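Local coordinates for mandelate racemase/muconate lactonizing enzyme (Jannaschia sp., PDB 4J3Z), which probably acts as an isomerase of the enolase superfamily, whose members typically draw a proton from the carbon beside a substrate carboxylate, at residues D[7-12]-D[53-58]; D[87-92]-D[262-267]; D[277-282]-D[306-311]; D[292-297]-D[325-330]. All blocks are in the same frame, centred on the assembly; numbering follows the deposited sequence.

Contact 1 (D[7-12]-D[53-58])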
loop_
_atom_site.group_PDB
_atom_site.type_symbol
_atom_site.label_atom_id
_atom_site.label_comp_id
_atom_site.label_asym_id
_atom_site.label_seq_id
_atom_site.Cartn_x
_atom_site.Cartn_y
_atom_site.Cartn_z
ATOM N N LEU D 7 -4.600 -51.003 3.108
ATOM C CA LEU D 7 -3.374 -50.249 3.058
ATOM C C LEU D 7 -2.219 -51.017 3.698
ATOM O O LEU D 7 -2.333 -51.541 4.800
ATOM C CB LEU D 7 -3.567 -48.905 3.759
ATOM C CG LEU D 7 -2.341 -48.012 3.973
ATOM C CD1 LEU D 7 -1.722 -47.596 2.651
ATOM C CD2 LEU D 7 -2.732 -46.797 4.800
ATOM N N ASP D 8 -1.105 -51.087 2.982
ATOM C CA ASP D 8 0.133 -51.579 3.564
ATOM C C ASP D 8 1.127 -50.444 3.517
ATOM O O ASP D 8 1.237 -49.755 2.504
ATOM C CB ASP D 8 0.647 -52.801 2.803
ATOM C CG ASP D 8 -0.388 -53.906 2.709
ATOM O OD1 ASP D 8 -1.219 -54.053 3.641
ATOM O OD2 ASP D 8 -0.369 -54.636 1.696
ATOM N N ILE D 9 1.806 -50.224 4.636
ATOM C CA ILE D 9 2.798 -49.157 4.758
ATOM C C ILE D 9 4.167 -49.813 4.884
ATOM O O ILE D 9 4.319 -50.785 5.634
ATOM C CB ILE D 9 2.528 -48.244 5.985
ATOM C CG1 ILE D 9 1.105 -47.663 5.940
ATOM C CG2 ILE D 9 3.563 -47.127 6.083
ATOM C CD1 ILE D 9 0.762 -46.764 7.112
ATOM N N PHE D 10 5.140 -49.279 4.140
ATOM C CA PHE D 10 6.535 -49.735 4.175
ATOM C C PHE D 10 7.464 -48.632 4.688
ATOM O O PHE D 10 7.504 -47.524 4.137
ATOM C CB PHE D 10 7.010 -50.170 2.777
ATOM C CG PHE D 10 6.302 -51.383 2.232
ATOM C CD1 PHE D 10 6.740 -52.666 2.550
ATOM C CD2 PHE D 10 5.208 -51.246 1.385
ATOM C CE1 PHE D 10 6.102 -53.785 2.043
ATOM C CE2 PHE D 10 4.558 -52.366 0.879
ATOM C CZ PHE D 10 5.009 -53.637 1.208
ATOM N N ALA D 11 8.209 -48.936 5.746
ATOM C CA ALA D 11 9.250 -48.040 6.227
ATOM C C ALA D 11 10.574 -48.545 5.673
ATOM O O ALA D 11 11.011 -49.650 6.003
ATOM C CB ALA D 11 9.265 -48.016 7.739
ATOM N N VAL D 12 11.202 -47.748 4.815
ATOM C CA VAL D 12 12.375 -48.203 4.082
ATOM C C VAL D 12 13.643 -47.423 4.459
ATOM O O VAL D 12 13.650 -46.203 4.440
ATOM C CB VAL D 12 12.134 -48.171 2.551
ATOM C CG1 VAL D 12 13.351 -48.691 1.812
ATOM C CG2 VAL D 12 10.918 -49.016 2.175
ATOM N N HIS D 53 0.553 -44.810 12.468
ATOM C CA HIS D 53 -0.756 -44.678 13.103
ATOM C C HIS D 53 -1.510 -43.452 12.598
ATOM O O HIS D 53 -2.732 -43.476 12.510
ATOM C CB HIS D 53 -0.625 -44.666 14.622
ATOM C CG HIS D 53 -0.007 -45.911 15.178
ATOM N ND1 HIS D 53 1.300 -45.965 15.624
ATOM C CD2 HIS D 53 -0.521 -47.146 15.375
ATOM C CE1 HIS D 53 1.563 -47.184 16.061
ATOM N NE2 HIS D 53 0.476 -47.922 15.914
ATOM N N VAL D 54 -0.781 -42.391 12.244
ATOM C CA VAL D 54 -1.386 -41.238 11.568
ATOM C C VAL D 54 -1.899 -41.607 10.161
ATOM O O VAL D 54 -3.040 -41.281 9.807
ATOM C CB VAL D 54 -0.415 -40.041 11.484
ATOM C CG1 VAL D 54 -0.844 -39.068 10.388
ATOM C CG2 VAL D 54 -0.321 -39.330 12.828
ATOM N N ILE D 55 -1.058 -42.293 9.377
ATOM C CA ILE D 55 -1.386 -42.651 7.983
ATOM C C ILE D 55 -2.528 -43.650 7.943
ATOM O O ILE D 55 -3.447 -43.517 7.136
ATOM C CB ILE D 55 -0.164 -43.203 7.196
ATOM C CG1 ILE D 55 0.963 -42.171 7.130
ATOM C CG2 ILE D 55 -0.562 -43.582 5.779
ATOM C CD1 ILE D 55 2.366 -42.764 7.035
ATOM N N HIS D 56 -2.486 -44.647 8.822
ATOM C CA HIS D 56 -3.628 -45.565 8.960
ATOM C C HIS D 56 -4.902 -44.853 9.433
ATOM O O HIS D 56 -6.001 -45.236 9.045
ATOM C CB HIS D 56 -3.296 -46.728 9.898
ATOM C CG HIS D 56 -2.841 -47.968 9.191
ATOM N ND1 HIS D 56 -1.535 -48.409 9.227
ATOM C CD2 HIS D 56 -3.512 -48.843 8.405
ATOM C CE1 HIS D 56 -1.425 -49.517 8.513
ATOM N NE2 HIS D 56 -2.612 -49.802 8.005
ATOM N N ASP D 57 -4.752 -43.824 10.263
ATOM C CA ASP D 57 -5.899 -43.028 10.734
ATOM C C ASP D 57 -6.571 -42.287 9.572
ATOM O O ASP D 57 -7.787 -42.393 9.404
ATOM C CB ASP D 57 -5.463 -42.050 11.836
ATOM C CG ASP D 57 -6.623 -41.533 12.673
ATOM O OD1 ASP D 57 -7.475 -40.791 12.131
ATOM O OD2 ASP D 57 -6.673 -41.853 13.888
ATOM N N VAL D 58 -5.769 -41.572 8.770
ATOM C CA VAL D 58 -6.259 -40.738 7.652
ATOM C C VAL D 58 -6.987 -41.569 6.585
ATOM O O VAL D 58 -8.063 -41.187 6.107
ATOM C CB VAL D 58 -5.106 -39.905 7.015
ATOM C CG1 VAL D 58 -5.528 -39.238 5.709
ATOM C CG2 VAL D 58 -4.577 -38.857 7.996
#
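Ile9, Leu7 and His56 carry most of this contact, in which strand 4-12 of a three-stranded antiparallel sheet packs against helix 48-62 in the N-terminal capping domain of an enolase-superfamily fold. The strand and helix segments run nearly antiparallel, at 158°, with axes 9.9 Å apart, and Leu7, Ile9 and Ile55 fill the space between them. Ile9 reaches across with an extended chain: CG1 lies beside the backbone N (chi1 -55°) and the chain is fully extended at chi2 (180°), which drives CD1 between two helix residues. There CD1 lies 3.7 Å from Ile55 CB and 3.5 Å from His56 ND1, approaching the ring obliquely. Leu7 lays its CD2 over one face of the same imidazole, offset toward the rim; the exposed His56 lays its ring along these aliphatic groups at the solvent side of the contact. No hydrogen bond crosses the interface; His56 ND1 instead has a weak one to Thr52 O, one turn back in its own helix, which helps set the ring's rotation. Val27 of the middle strand and Leu98 of helix 89-109 continue the apolar packing around Leu7 and Ile55. These two side chains cross at about a right angle, with Leu7 CD2 4.0 Å from Ile55 CG2.

Contact 2 (D[87-92]-D[262-267])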
loop_
_atom_site.group_PDB
_atom_site.type_symbol
_atom_site.label_atom_id
_atom_site.label_comp_id
_atom_site.label_asym_id
_atom_site.label_seq_id
_atom_site.Cartn_x
_atom_site.Cartn_y
_atom_site.Cartn_z
ATOM N N PRO D 87 -3.819 -25.852 7.180
ATOM C CA PRO D 87 -2.675 -26.685 6.791
ATOM C C PRO D 87 -2.042 -27.453 7.944
ATOM O O PRO D 87 -1.736 -26.863 8.992
ATOM C CB PRO D 87 -1.685 -25.671 6.222
ATOM C CG PRO D 87 -2.551 -24.604 5.660
ATOM C CD PRO D 87 -3.731 -24.501 6.589
ATOM N N ASP D 88 -1.849 -28.754 7.732
ATOM C CA ASP D 88 -1.247 -29.635 8.725
ATOM C C ASP D 88 -0.305 -30.617 8.054
ATOM O O ASP D 88 -0.755 -31.648 7.561
ATOM C CB ASP D 88 -2.326 -30.416 9.490
ATOM C CG ASP D 88 -1.762 -31.175 10.694
ATOM O OD1 ASP D 88 -0.593 -31.613 10.650
ATOM O OD2 ASP D 88 -2.487 -31.326 11.693
ATOM N N PRO D 89 1.008 -30.326 8.072
ATOM C CA PRO D 89 1.959 -31.149 7.334
ATOM C C PRO D 89 1.938 -32.620 7.750
ATOM O O PRO D 89 2.203 -33.490 6.916
ATOM C CB PRO D 89 3.318 -30.509 7.658
ATOM C CG PRO D 89 3.102 -29.729 8.905
ATOM C CD PRO D 89 1.679 -29.266 8.848
ATOM N N THR D 90 1.633 -32.893 9.020
ATOM C CA THR D 90 1.547 -34.268 9.515
ATOM C C THR D 90 0.340 -35.002 8.920
ATOM O O THR D 90 0.503 -36.040 8.277
ATOM C CB THR D 90 1.534 -34.312 11.062
ATOM O OG1 THR D 90 2.766 -33.775 11.558
ATOM C CG2 THR D 90 1.384 -35.731 11.579
ATOM N N VAL D 91 -0.858 -34.449 9.113
ATOM C CA VAL D 91 -2.102 -35.089 8.659
ATOM C C VAL D 91 -2.203 -35.094 7.140
ATOM O O VAL D 91 -2.639 -36.081 6.534
ATOM C CB VAL D 91 -3.357 -34.396 9.250
ATOM C CG1 VAL D 91 -4.635 -35.041 8.729
ATOM C CG2 VAL D 91 -3.330 -34.421 10.771
ATOM N N PHE D 92 -1.808 -33.984 6.521
ATOM C CA PHE D 92 -2.007 -33.838 5.089
ATOM C C PHE D 92 -0.845 -34.421 4.297
ATOM O O PHE D 92 -1.035 -34.921 3.180
ATOM C CB PHE D 92 -2.278 -32.383 4.720
ATOM C CG PHE D 92 -3.276 -32.221 3.606
ATOM C CD1 PHE D 92 -4.546 -32.789 3.702
ATOM C CD2 PHE D 92 -2.958 -31.491 2.475
ATOM C CE1 PHE D 92 -5.474 -32.639 2.682
ATOM C CE2 PHE D 92 -3.883 -31.323 1.454
ATOM C CZ PHE D 92 -5.141 -31.898 1.554
ATOM N N ARG D 262 8.949 -27.081 2.598
ATOM C CA ARG D 262 8.408 -27.265 3.939
ATOM C C ARG D 262 6.985 -26.703 4.057
ATOM O O ARG D 262 6.378 -26.719 5.136
ATOM C CB ARG D 262 9.376 -26.706 4.989
ATOM C CG ARG D 262 10.630 -27.568 5.142
ATOM C CD ARG D 262 11.565 -27.086 6.243
ATOM N NE ARG D 262 12.458 -26.035 5.762
ATOM C CZ ARG D 262 13.336 -25.368 6.509
ATOM N NH1 ARG D 262 13.465 -25.624 7.808
ATOM N NH2 ARG D 262 14.085 -24.426 5.947
ATOM N N LEU D 263 6.446 -26.242 2.926
ATOM C CA LEU D 263 5.077 -25.732 2.874
ATOM C C LEU D 263 4.068 -26.806 2.474
ATOM O O LEU D 263 4.376 -27.709 1.699
ATOM C CB LEU D 263 4.969 -24.529 1.927
ATOM C CG LEU D 263 5.826 -23.285 2.200
ATOM C CD1 LEU D 263 5.535 -22.228 1.143
ATOM C CD2 LEU D 263 5.571 -22.720 3.593
ATOM N N THR D 264 2.861 -26.693 3.024
ATOM C CA THR D 264 1.782 -27.617 2.728
ATOM C C THR D 264 0.495 -26.844 2.456
ATOM O O THR D 264 0.232 -25.820 3.087
ATOM C CB THR D 264 1.595 -28.659 3.861
ATOM O OG1 THR D 264 0.736 -29.707 3.412
ATOM C CG2 THR D 264 1.015 -28.048 5.133
ATOM N N GLY D 265 -0.296 -27.324 1.505
ATOM C CA GLY D 265 -1.564 -26.678 1.197
ATOM C C GLY D 265 -1.388 -25.473 0.295
ATOM O O GLY D 265 -0.561 -24.594 0.554
ATOM N N VAL D 266 -2.182 -25.439 -0.768
ATOM C CA VAL D 266 -2.079 -24.418 -1.807
ATOM C C VAL D 266 -2.181 -22.993 -1.246
ATOM O O VAL D 266 -1.595 -22.064 -1.808
ATOM C CB VAL D 266 -3.098 -24.689 -2.957
ATOM C CG1 VAL D 266 -4.506 -24.211 -2.602
ATOM C CG2 VAL D 266 -2.631 -24.077 -4.268
ATOM N N THR D 267 -2.890 -22.825 -0.126
ATOM C CA THR D 267 -2.959 -21.533 0.574
ATOM C C THR D 267 -1.611 -21.016 1.105
ATOM O O THR D 267 -1.378 -19.800 1.136
ATOM C CB THR D 267 -3.980 -21.555 1.730
ATOM O OG1 THR D 267 -4.205 -20.219 2.205
ATOM C CG2 THR D 267 -3.510 -22.464 2.899
#
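Thr264 holds OG1 opposite its backbone N (chi1 -168°), which leaves methyl CG2 between the N and the carbonyl carbon, facing Pro87 and Pro89; Thr267 repeats this torsion and turns its own CG2 to Pro87. The contact joins the capping domain, where helix 89-109 begins, to the loop that follows strand 257-259 of the superfamily's modified TIM barrel and leads into helix 266-274. Thr264 CG2 sits 3.8 Å from Pro87 CB and 3.7 Å from Pro89 N, while Thr267 CG2 meets Pro87 CG at 3.6 Å. Proline suits this place: its rigid ring offers a compact apolar surface to the methyls. Threonine brings a methyl for the interface and a hydroxyl for other work, since Thr264 OG1 bonds to Arg286 O and Thr267 OG1 to Asp241 O of the second subunit. Gly265, with phi 81° and Pro87 beside it, fills a position where a side chain would meet that ring. Asp88 caps the helix, its OD1 accepting weakly from Thr90 N and Val91 N, while OD2 bonds to Thr90 OG1 of the second subunit. Phe92 turns its ring edge to Thr264 OG1, CD2 lying 4.2 Å from it.

Contact 3 (D[277-282]-D[306-311])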
loop_
_atom_site.group_PDB
_atom_site.type_symbol
_atom_site.label_atom_id
_atom_site.label_comp_id
_atom_site.label_asym_id
_atom_site.label_seq_id
_atom_site.Cartn_x
_atom_site.Cartn_y
_atom_site.Cartn_z
ATOM N N ALA D 277 8.422 -14.974 -3.705
ATOM C CA ALA D 277 9.013 -16.183 -4.253
ATOM C C ALA D 277 8.533 -16.329 -5.685
ATOM O O ALA D 277 7.360 -16.110 -5.969
ATOM C CB ALA D 277 8.619 -17.403 -3.431
ATOM N N ARG D 278 9.439 -16.684 -6.594
ATOM C CA ARG D 278 9.039 -16.909 -7.983
ATOM C C ARG D 278 9.313 -18.332 -8.421
ATOM O O ARG D 278 9.016 -18.715 -9.558
ATOM C CB ARG D 278 9.693 -15.887 -8.926
ATOM C CG ARG D 278 9.093 -14.478 -8.850
ATOM C CD ARG D 278 7.638 -14.451 -9.320
ATOM N NE ARG D 278 6.960 -13.185 -9.005
ATOM C CZ ARG D 278 6.236 -12.969 -7.910
ATOM N NH1 ARG D 278 6.079 -13.938 -7.015
ATOM N NH2 ARG D 278 5.652 -11.787 -7.714
ATOM N N ILE D 279 9.883 -19.127 -7.522
ATOM C CA ILE D 279 10.067 -20.550 -7.787
ATOM C C ILE D 279 9.574 -21.330 -6.594
ATOM O O ILE D 279 10.108 -21.184 -5.499
ATOM C CB ILE D 279 11.541 -20.908 -8.075
ATOM C CG1 ILE D 279 12.131 -19.963 -9.124
ATOM C CG2 ILE D 279 11.673 -22.374 -8.476
ATOM C CD1 ILE D 279 13.463 -20.409 -9.683
ATOM N N LEU D 280 8.539 -22.141 -6.811
ATOM C CA LEU D 280 7.947 -22.959 -5.746
ATOM C C LEU D 280 8.389 -24.393 -5.898
ATOM O O LEU D 280 8.403 -24.931 -7.003
ATOM C CB LEU D 280 6.415 -22.904 -5.777
ATOM C CG LEU D 280 5.795 -21.510 -5.761
ATOM C CD1 LEU D 280 4.286 -21.637 -5.828
ATOM C CD2 LEU D 280 6.238 -20.713 -4.538
ATOM N N GLN D 281 8.727 -25.010 -4.772
ATOM C CA GLN D 281 9.258 -26.360 -4.765
ATOM C C GLN D 281 8.450 -27.202 -3.800
ATOM O O GLN D 281 8.861 -27.424 -2.671
ATOM C CB GLN D 281 10.734 -26.351 -4.364
ATOM C CG GLN D 281 11.533 -25.192 -4.943
ATOM C CD GLN D 281 12.863 -25.018 -4.254
ATOM O OE1 GLN D 281 12.939 -24.940 -3.028
ATOM N NE2 GLN D 281 13.924 -24.961 -5.036
ATOM N N PRO D 282 7.278 -27.669 -4.228
ATOM C CA PRO D 282 6.613 -28.520 -3.272
ATOM C C PRO D 282 7.316 -29.865 -3.171
ATOM O O PRO D 282 7.899 -30.347 -4.153
ATOM C CB PRO D 282 5.205 -28.679 -3.858
ATOM C CG PRO D 282 5.361 -28.448 -5.311
ATOM C CD PRO D 282 6.495 -27.476 -5.463
ATOM N N GLN D 306 7.322 -20.161 -11.453
ATOM C CA GLN D 306 7.620 -21.488 -12.013
ATOM C C GLN D 306 7.606 -22.588 -10.942
ATOM O O GLN D 306 7.722 -22.302 -9.742
ATOM C CB GLN D 306 8.988 -21.471 -12.710
ATOM C CG GLN D 306 9.043 -20.647 -13.985
ATOM C CD GLN D 306 10.428 -20.630 -14.619
ATOM O OE1 GLN D 306 11.406 -20.230 -13.993
ATOM N NE2 GLN D 306 10.510 -21.060 -15.868
ATOM N N LEU D 307 7.494 -23.843 -11.389
ATOM C CA LEU D 307 7.456 -25.006 -10.491
ATOM C C LEU D 307 8.707 -25.879 -10.559
ATOM O O LEU D 307 9.177 -26.230 -11.651
ATOM C CB LEU D 307 6.242 -25.871 -10.794
ATOM C CG LEU D 307 6.031 -27.050 -9.845
ATOM C CD1 LEU D 307 5.039 -26.663 -8.753
ATOM C CD2 LEU D 307 5.563 -28.277 -10.617
ATOM N N ALA D 308 9.224 -26.246 -9.386
ATOM C CA ALA D 308 10.431 -27.068 -9.292
ATOM C C ALA D 308 10.272 -28.173 -8.246
ATOM O O ALA D 308 10.815 -28.062 -7.137
ATOM C CB ALA D 308 11.639 -26.193 -8.969
ATOM N N PRO D 309 9.546 -29.255 -8.594
ATOM C CA PRO D 309 9.196 -30.247 -7.573
ATOM C C PRO D 309 10.415 -30.742 -6.808
ATOM O O PRO D 309 11.395 -31.200 -7.414
ATOM C CB PRO D 309 8.544 -31.384 -8.368
ATOM C CG PRO D 309 8.160 -30.794 -9.673
ATOM C CD PRO D 309 9.101 -29.657 -9.938
ATOM N N HIS D 310 10.339 -30.612 -5.484
ATOM C CA HIS D 310 11.365 -31.034 -4.540
ATOM C C HIS D 310 11.519 -32.553 -4.489
ATOM O O HIS D 310 10.559 -33.284 -4.732
ATOM C CB HIS D 310 10.972 -30.506 -3.159
ATOM C CG HIS D 310 11.851 -30.978 -2.044
ATOM N ND1 HIS D 310 11.568 -32.102 -1.299
ATOM C CD2 HIS D 310 12.995 -30.464 -1.537
ATOM C CE1 HIS D 310 12.504 -32.264 -0.383
ATOM N NE2 HIS D 310 13.378 -31.281 -0.501
ATOM N N LEU D 311 12.732 -33.027 -4.186
ATOM C CA LEU D 311 12.961 -34.450 -3.900
ATOM C C LEU D 311 14.123 -34.705 -2.941
ATOM O O LEU D 311 15.303 -34.610 -3.321
ATOM C CB LEU D 311 13.137 -35.285 -5.176
ATOM C CG LEU D 311 13.365 -36.789 -4.896
ATOM C CD1 LEU D 311 12.102 -37.484 -4.380
ATOM C CD2 LEU D 311 13.936 -37.513 -6.105
HETATM O O HOH W 1 10.721 -18.159 -11.761
#
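Leu280 and its neighbours bind the chain from Gln306 onward chiefly through backbone hydrogen bonds in parallel register, Ile279 beside Gln306 and Leu280 beside Leu307. Gln306 N donates to Arg278 O, Leu280 N to Gln306 O at 3.0 Å, and Ala308 N to Leu280 O at 2.8 Å. Past the strands proper, Pro282 has no N-H to give to Ala308 O, and the regular pairing lapses there, while its own O still accepts from His310 N at 2.8 Å. Weaker CA-H...O contacts reinforce the pairing, as between Ile279 CA and Gln306 O; in another, Gln281 CA approaches Ala308 O at 3.3 Å. One water donates to both Arg278 O and Gln306 OE1, tying the polar end of Gln306 to the backbone of segment 277-282.

Apolar contacts lie on both faces of the sheet. On the face of Ile279 and Gln306, Ile279 CG2 meets Ala308 CB at 3.9 Å, near Trp233; the small alanine leaves room for the bulkier isoleucine. On the other face, Leu307 holds CG anti to its backbone N (chi1 -175°), which swings CD1 to within 3.7 Å of Pro282 CD, the two side chains crossing at about a right angle.

The two strands are linked through helix 290-302, a beta-alpha-beta crossover. Such parallel neighbours, with Ile279 turned to the interior and Leu280 toward the helix, are the repeating element of the TIM-type barrel of the enolase superfamily.

Contact 4 (D[292-297]-D[325-330])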
loop_
_atom_site.group_PDB
_atom_site.type_symbol
_atom_site.label_atom_id
_atom_site.label_comp_id
_atom_site.label_asym_id
_atom_site.label_seq_id
_atom_site.Cartn_x
_atom_site.Cartn_y
_atom_site.Cartn_z
ATOM N N GLU D 292 -3.118 -31.429 -5.663
ATOM C CA GLU D 292 -2.737 -30.192 -4.994
ATOM C C GLU D 292 -1.541 -29.571 -5.726
ATOM O O GLU D 292 -1.546 -28.380 -6.027
ATOM C CB GLU D 292 -2.458 -30.442 -3.506
ATOM C CG GLU D 292 -2.600 -29.213 -2.601
ATOM C CD GLU D 292 -4.035 -28.680 -2.467
ATOM O OE1 GLU D 292 -4.991 -29.294 -3.013
ATOM O OE2 GLU D 292 -4.209 -27.621 -1.813
ATOM N N GLY D 293 -0.545 -30.397 -6.047
ATOM C CA GLY D 293 0.622 -29.976 -6.847
ATOM C C GLY D 293 0.232 -29.220 -8.099
ATOM O O GLY D 293 0.765 -28.141 -8.366
ATOM N N LYS D 294 -0.720 -29.777 -8.858
ATOM C CA LYS D 294 -1.290 -29.091 -10.025
ATOM C C LYS D 294 -1.873 -27.722 -9.687
ATOM O O LYS D 294 -1.712 -26.767 -10.456
ATOM C CB LYS D 294 -2.375 -29.942 -10.703
ATOM C CG LYS D 294 -1.877 -30.937 -11.736
ATOM C CD LYS D 294 -1.175 -30.270 -12.915
ATOM C CE LYS D 294 -2.152 -29.636 -13.889
ATOM N NZ LYS D 294 -1.393 -29.122 -15.060
ATOM N N LYS D 295 -2.493 -27.585 -8.554
ATOM C CA LYS D 295 -3.037 -26.319 -8.285
ATOM C C LYS D 295 -2.098 -25.336 -7.646
ATOM O O LYS D 295 -2.318 -24.185 -7.700
ATOM C CB LYS D 295 -4.387 -26.435 -7.604
ATOM C CG LYS D 295 -4.403 -27.300 -6.420
ATOM C CD LYS D 295 -5.689 -27.125 -5.708
ATOM C CE LYS D 295 -6.676 -28.205 -6.000
ATOM N NZ LYS D 295 -8.000 -27.759 -5.583
ATOM N N ILE D 296 -1.017 -25.805 -7.091
ATOM C CA ILE D 296 0.104 -24.950 -6.734
ATOM C C ILE D 296 0.783 -24.466 -8.022
ATOM O O ILE D 296 1.301 -23.346 -8.092
ATOM C CB ILE D 296 1.131 -25.675 -5.833
ATOM C CG1 ILE D 296 0.468 -26.168 -4.541
ATOM C CG2 ILE D 296 2.319 -24.761 -5.528
ATOM C CD1 ILE D 296 1.262 -27.237 -3.816
ATOM N N ALA D 297 0.776 -25.315 -9.041
ATOM C CA ALA D 297 1.371 -24.966 -10.336
ATOM C C ALA D 297 0.557 -23.908 -11.083
ATOM O O ALA D 297 1.118 -23.088 -11.806
ATOM C CB ALA D 297 1.539 -26.208 -11.188
ATOM N N GLY D 325 5.330 -32.918 -13.487
ATOM C CA GLY D 325 6.266 -32.100 -14.257
ATOM C C GLY D 325 5.998 -32.150 -15.747
ATOM O O GLY D 325 6.235 -31.174 -16.459
ATOM N N VAL D 326 5.499 -33.289 -16.221
ATOM C CA VAL D 326 5.199 -33.462 -17.639
ATOM C C VAL D 326 4.095 -32.505 -18.074
ATOM O O VAL D 326 4.103 -31.993 -19.200
ATOM C CB VAL D 326 4.783 -34.909 -17.960
ATOM C CG1 VAL D 326 4.347 -35.036 -19.414
ATOM C CG2 VAL D 326 5.926 -35.865 -17.670
ATOM N N SER D 327 3.175 -32.257 -17.143
ATOM C CA SER D 327 1.906 -31.606 -17.411
ATOM C C SER D 327 1.887 -30.077 -17.271
ATOM O O SER D 327 0.911 -29.438 -17.700
ATOM C CB SER D 327 0.845 -32.217 -16.502
ATOM O OG SER D 327 1.273 -32.194 -15.151
ATOM N N CYS D 328 2.940 -29.497 -16.685
ATOM C CA CYS D 328 2.971 -28.057 -16.381
ATOM C C CYS D 328 3.803 -27.241 -17.381
ATOM O O CYS D 328 5.005 -27.501 -17.550
ATOM C CB CYS D 328 3.491 -27.795 -14.962
ATOM S SG CYS D 328 2.584 -28.567 -13.592
ATOM N N PRO D 329 3.163 -26.256 -18.052
ATOM C CA PRO D 329 3.851 -25.301 -18.931
ATOM C C PRO D 329 4.916 -24.482 -18.215
ATOM O O PRO D 329 5.883 -24.032 -18.849
ATOM C CB PRO D 329 2.715 -24.385 -19.406
ATOM C CG PRO D 329 1.511 -25.280 -19.393
ATOM C CD PRO D 329 1.695 -26.165 -18.188
ATOM N N ASN D 330 4.742 -24.306 -16.908
ATOM C CA ASN D 330 5.627 -23.475 -16.094
ATOM C C ASN D 330 6.695 -24.269 -15.336
ATOM O O ASN D 330 7.348 -23.739 -14.440
ATOM C CB ASN D 330 4.806 -22.623 -15.116
ATOM C CG ASN D 330 4.015 -23.463 -14.134
ATOM O OD1 ASN D 330 3.552 -24.551 -14.467
ATOM N ND2 ASN D 330 3.856 -22.960 -12.914
#
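Ala297 and Cys328 make the apolar centre of this contact: methyl CB of Ala297 touches Cys328 SG at 3.5 Å. The sulfur lies beside its backbone N (chi1 -58°), and this torsion directs it at helix 290-302. A small alanine lets the chain after helix 315-327 come close to the helix, and the cysteine thiol fills the space between them without demanding a polar partner. Lys294 adds its aliphatic part, CD lying 4.2 Å from the same SG and 3.8 Å from Ser327 OG.

Polar interactions are sparse across the two segments. Asn330 ND2 donates to Ala297 O at 3.0 Å, but the bond is weak, with an N-H...O angle of only 122°. An alanine here has no amide to offer Ala297 O, and this carbonyl would probably be left without its side-chain donor, with a gap beside the methyl of Ala297. Lys294 bends at chi2 and chi3, which carries NZ to 3.5 Å from Ser327 O without a hydrogen bond between them; its ammonium group bonds to Leu118 O and forms a salt bridge with Glu72 of the fourth subunit. A long flexible lysine suits this double role, apolar along its chain and charged at the subunit boundary. Ser327 turns its hydroxyl back to Leu324 O, a local bond that satisfies the polar group near the helix end.

The arrangement is that of consecutive outer helices of a beta/alpha barrel: helix 290-302 meets the turn by which helix 315-327 leads on toward strand 334-336.

Contact 1 is the only partly buried one and lies wholly within the capping domain, where aliphatic groups and an imidazole pack without hydrogen bonds. Contact 2, buried, joins that domain to the barrel; Val54 and Val58 of contact 1 pack on its helix start, and both contacts touch the second subunit. Contacts 3 and 4 belong to the barrel, and their segments alternate along the chain. Contact 3, nearest the chain centre, relies on regular backbone bonds, whereas contact 4, on the outer helical layer, combines a sulfur-methyl touch with one weak amide bond. A probable bond from Leu307 N to Asn330 O joins these two, and Glu292 OE2 of contact 4 probably accepts from Val266 N of contact 2.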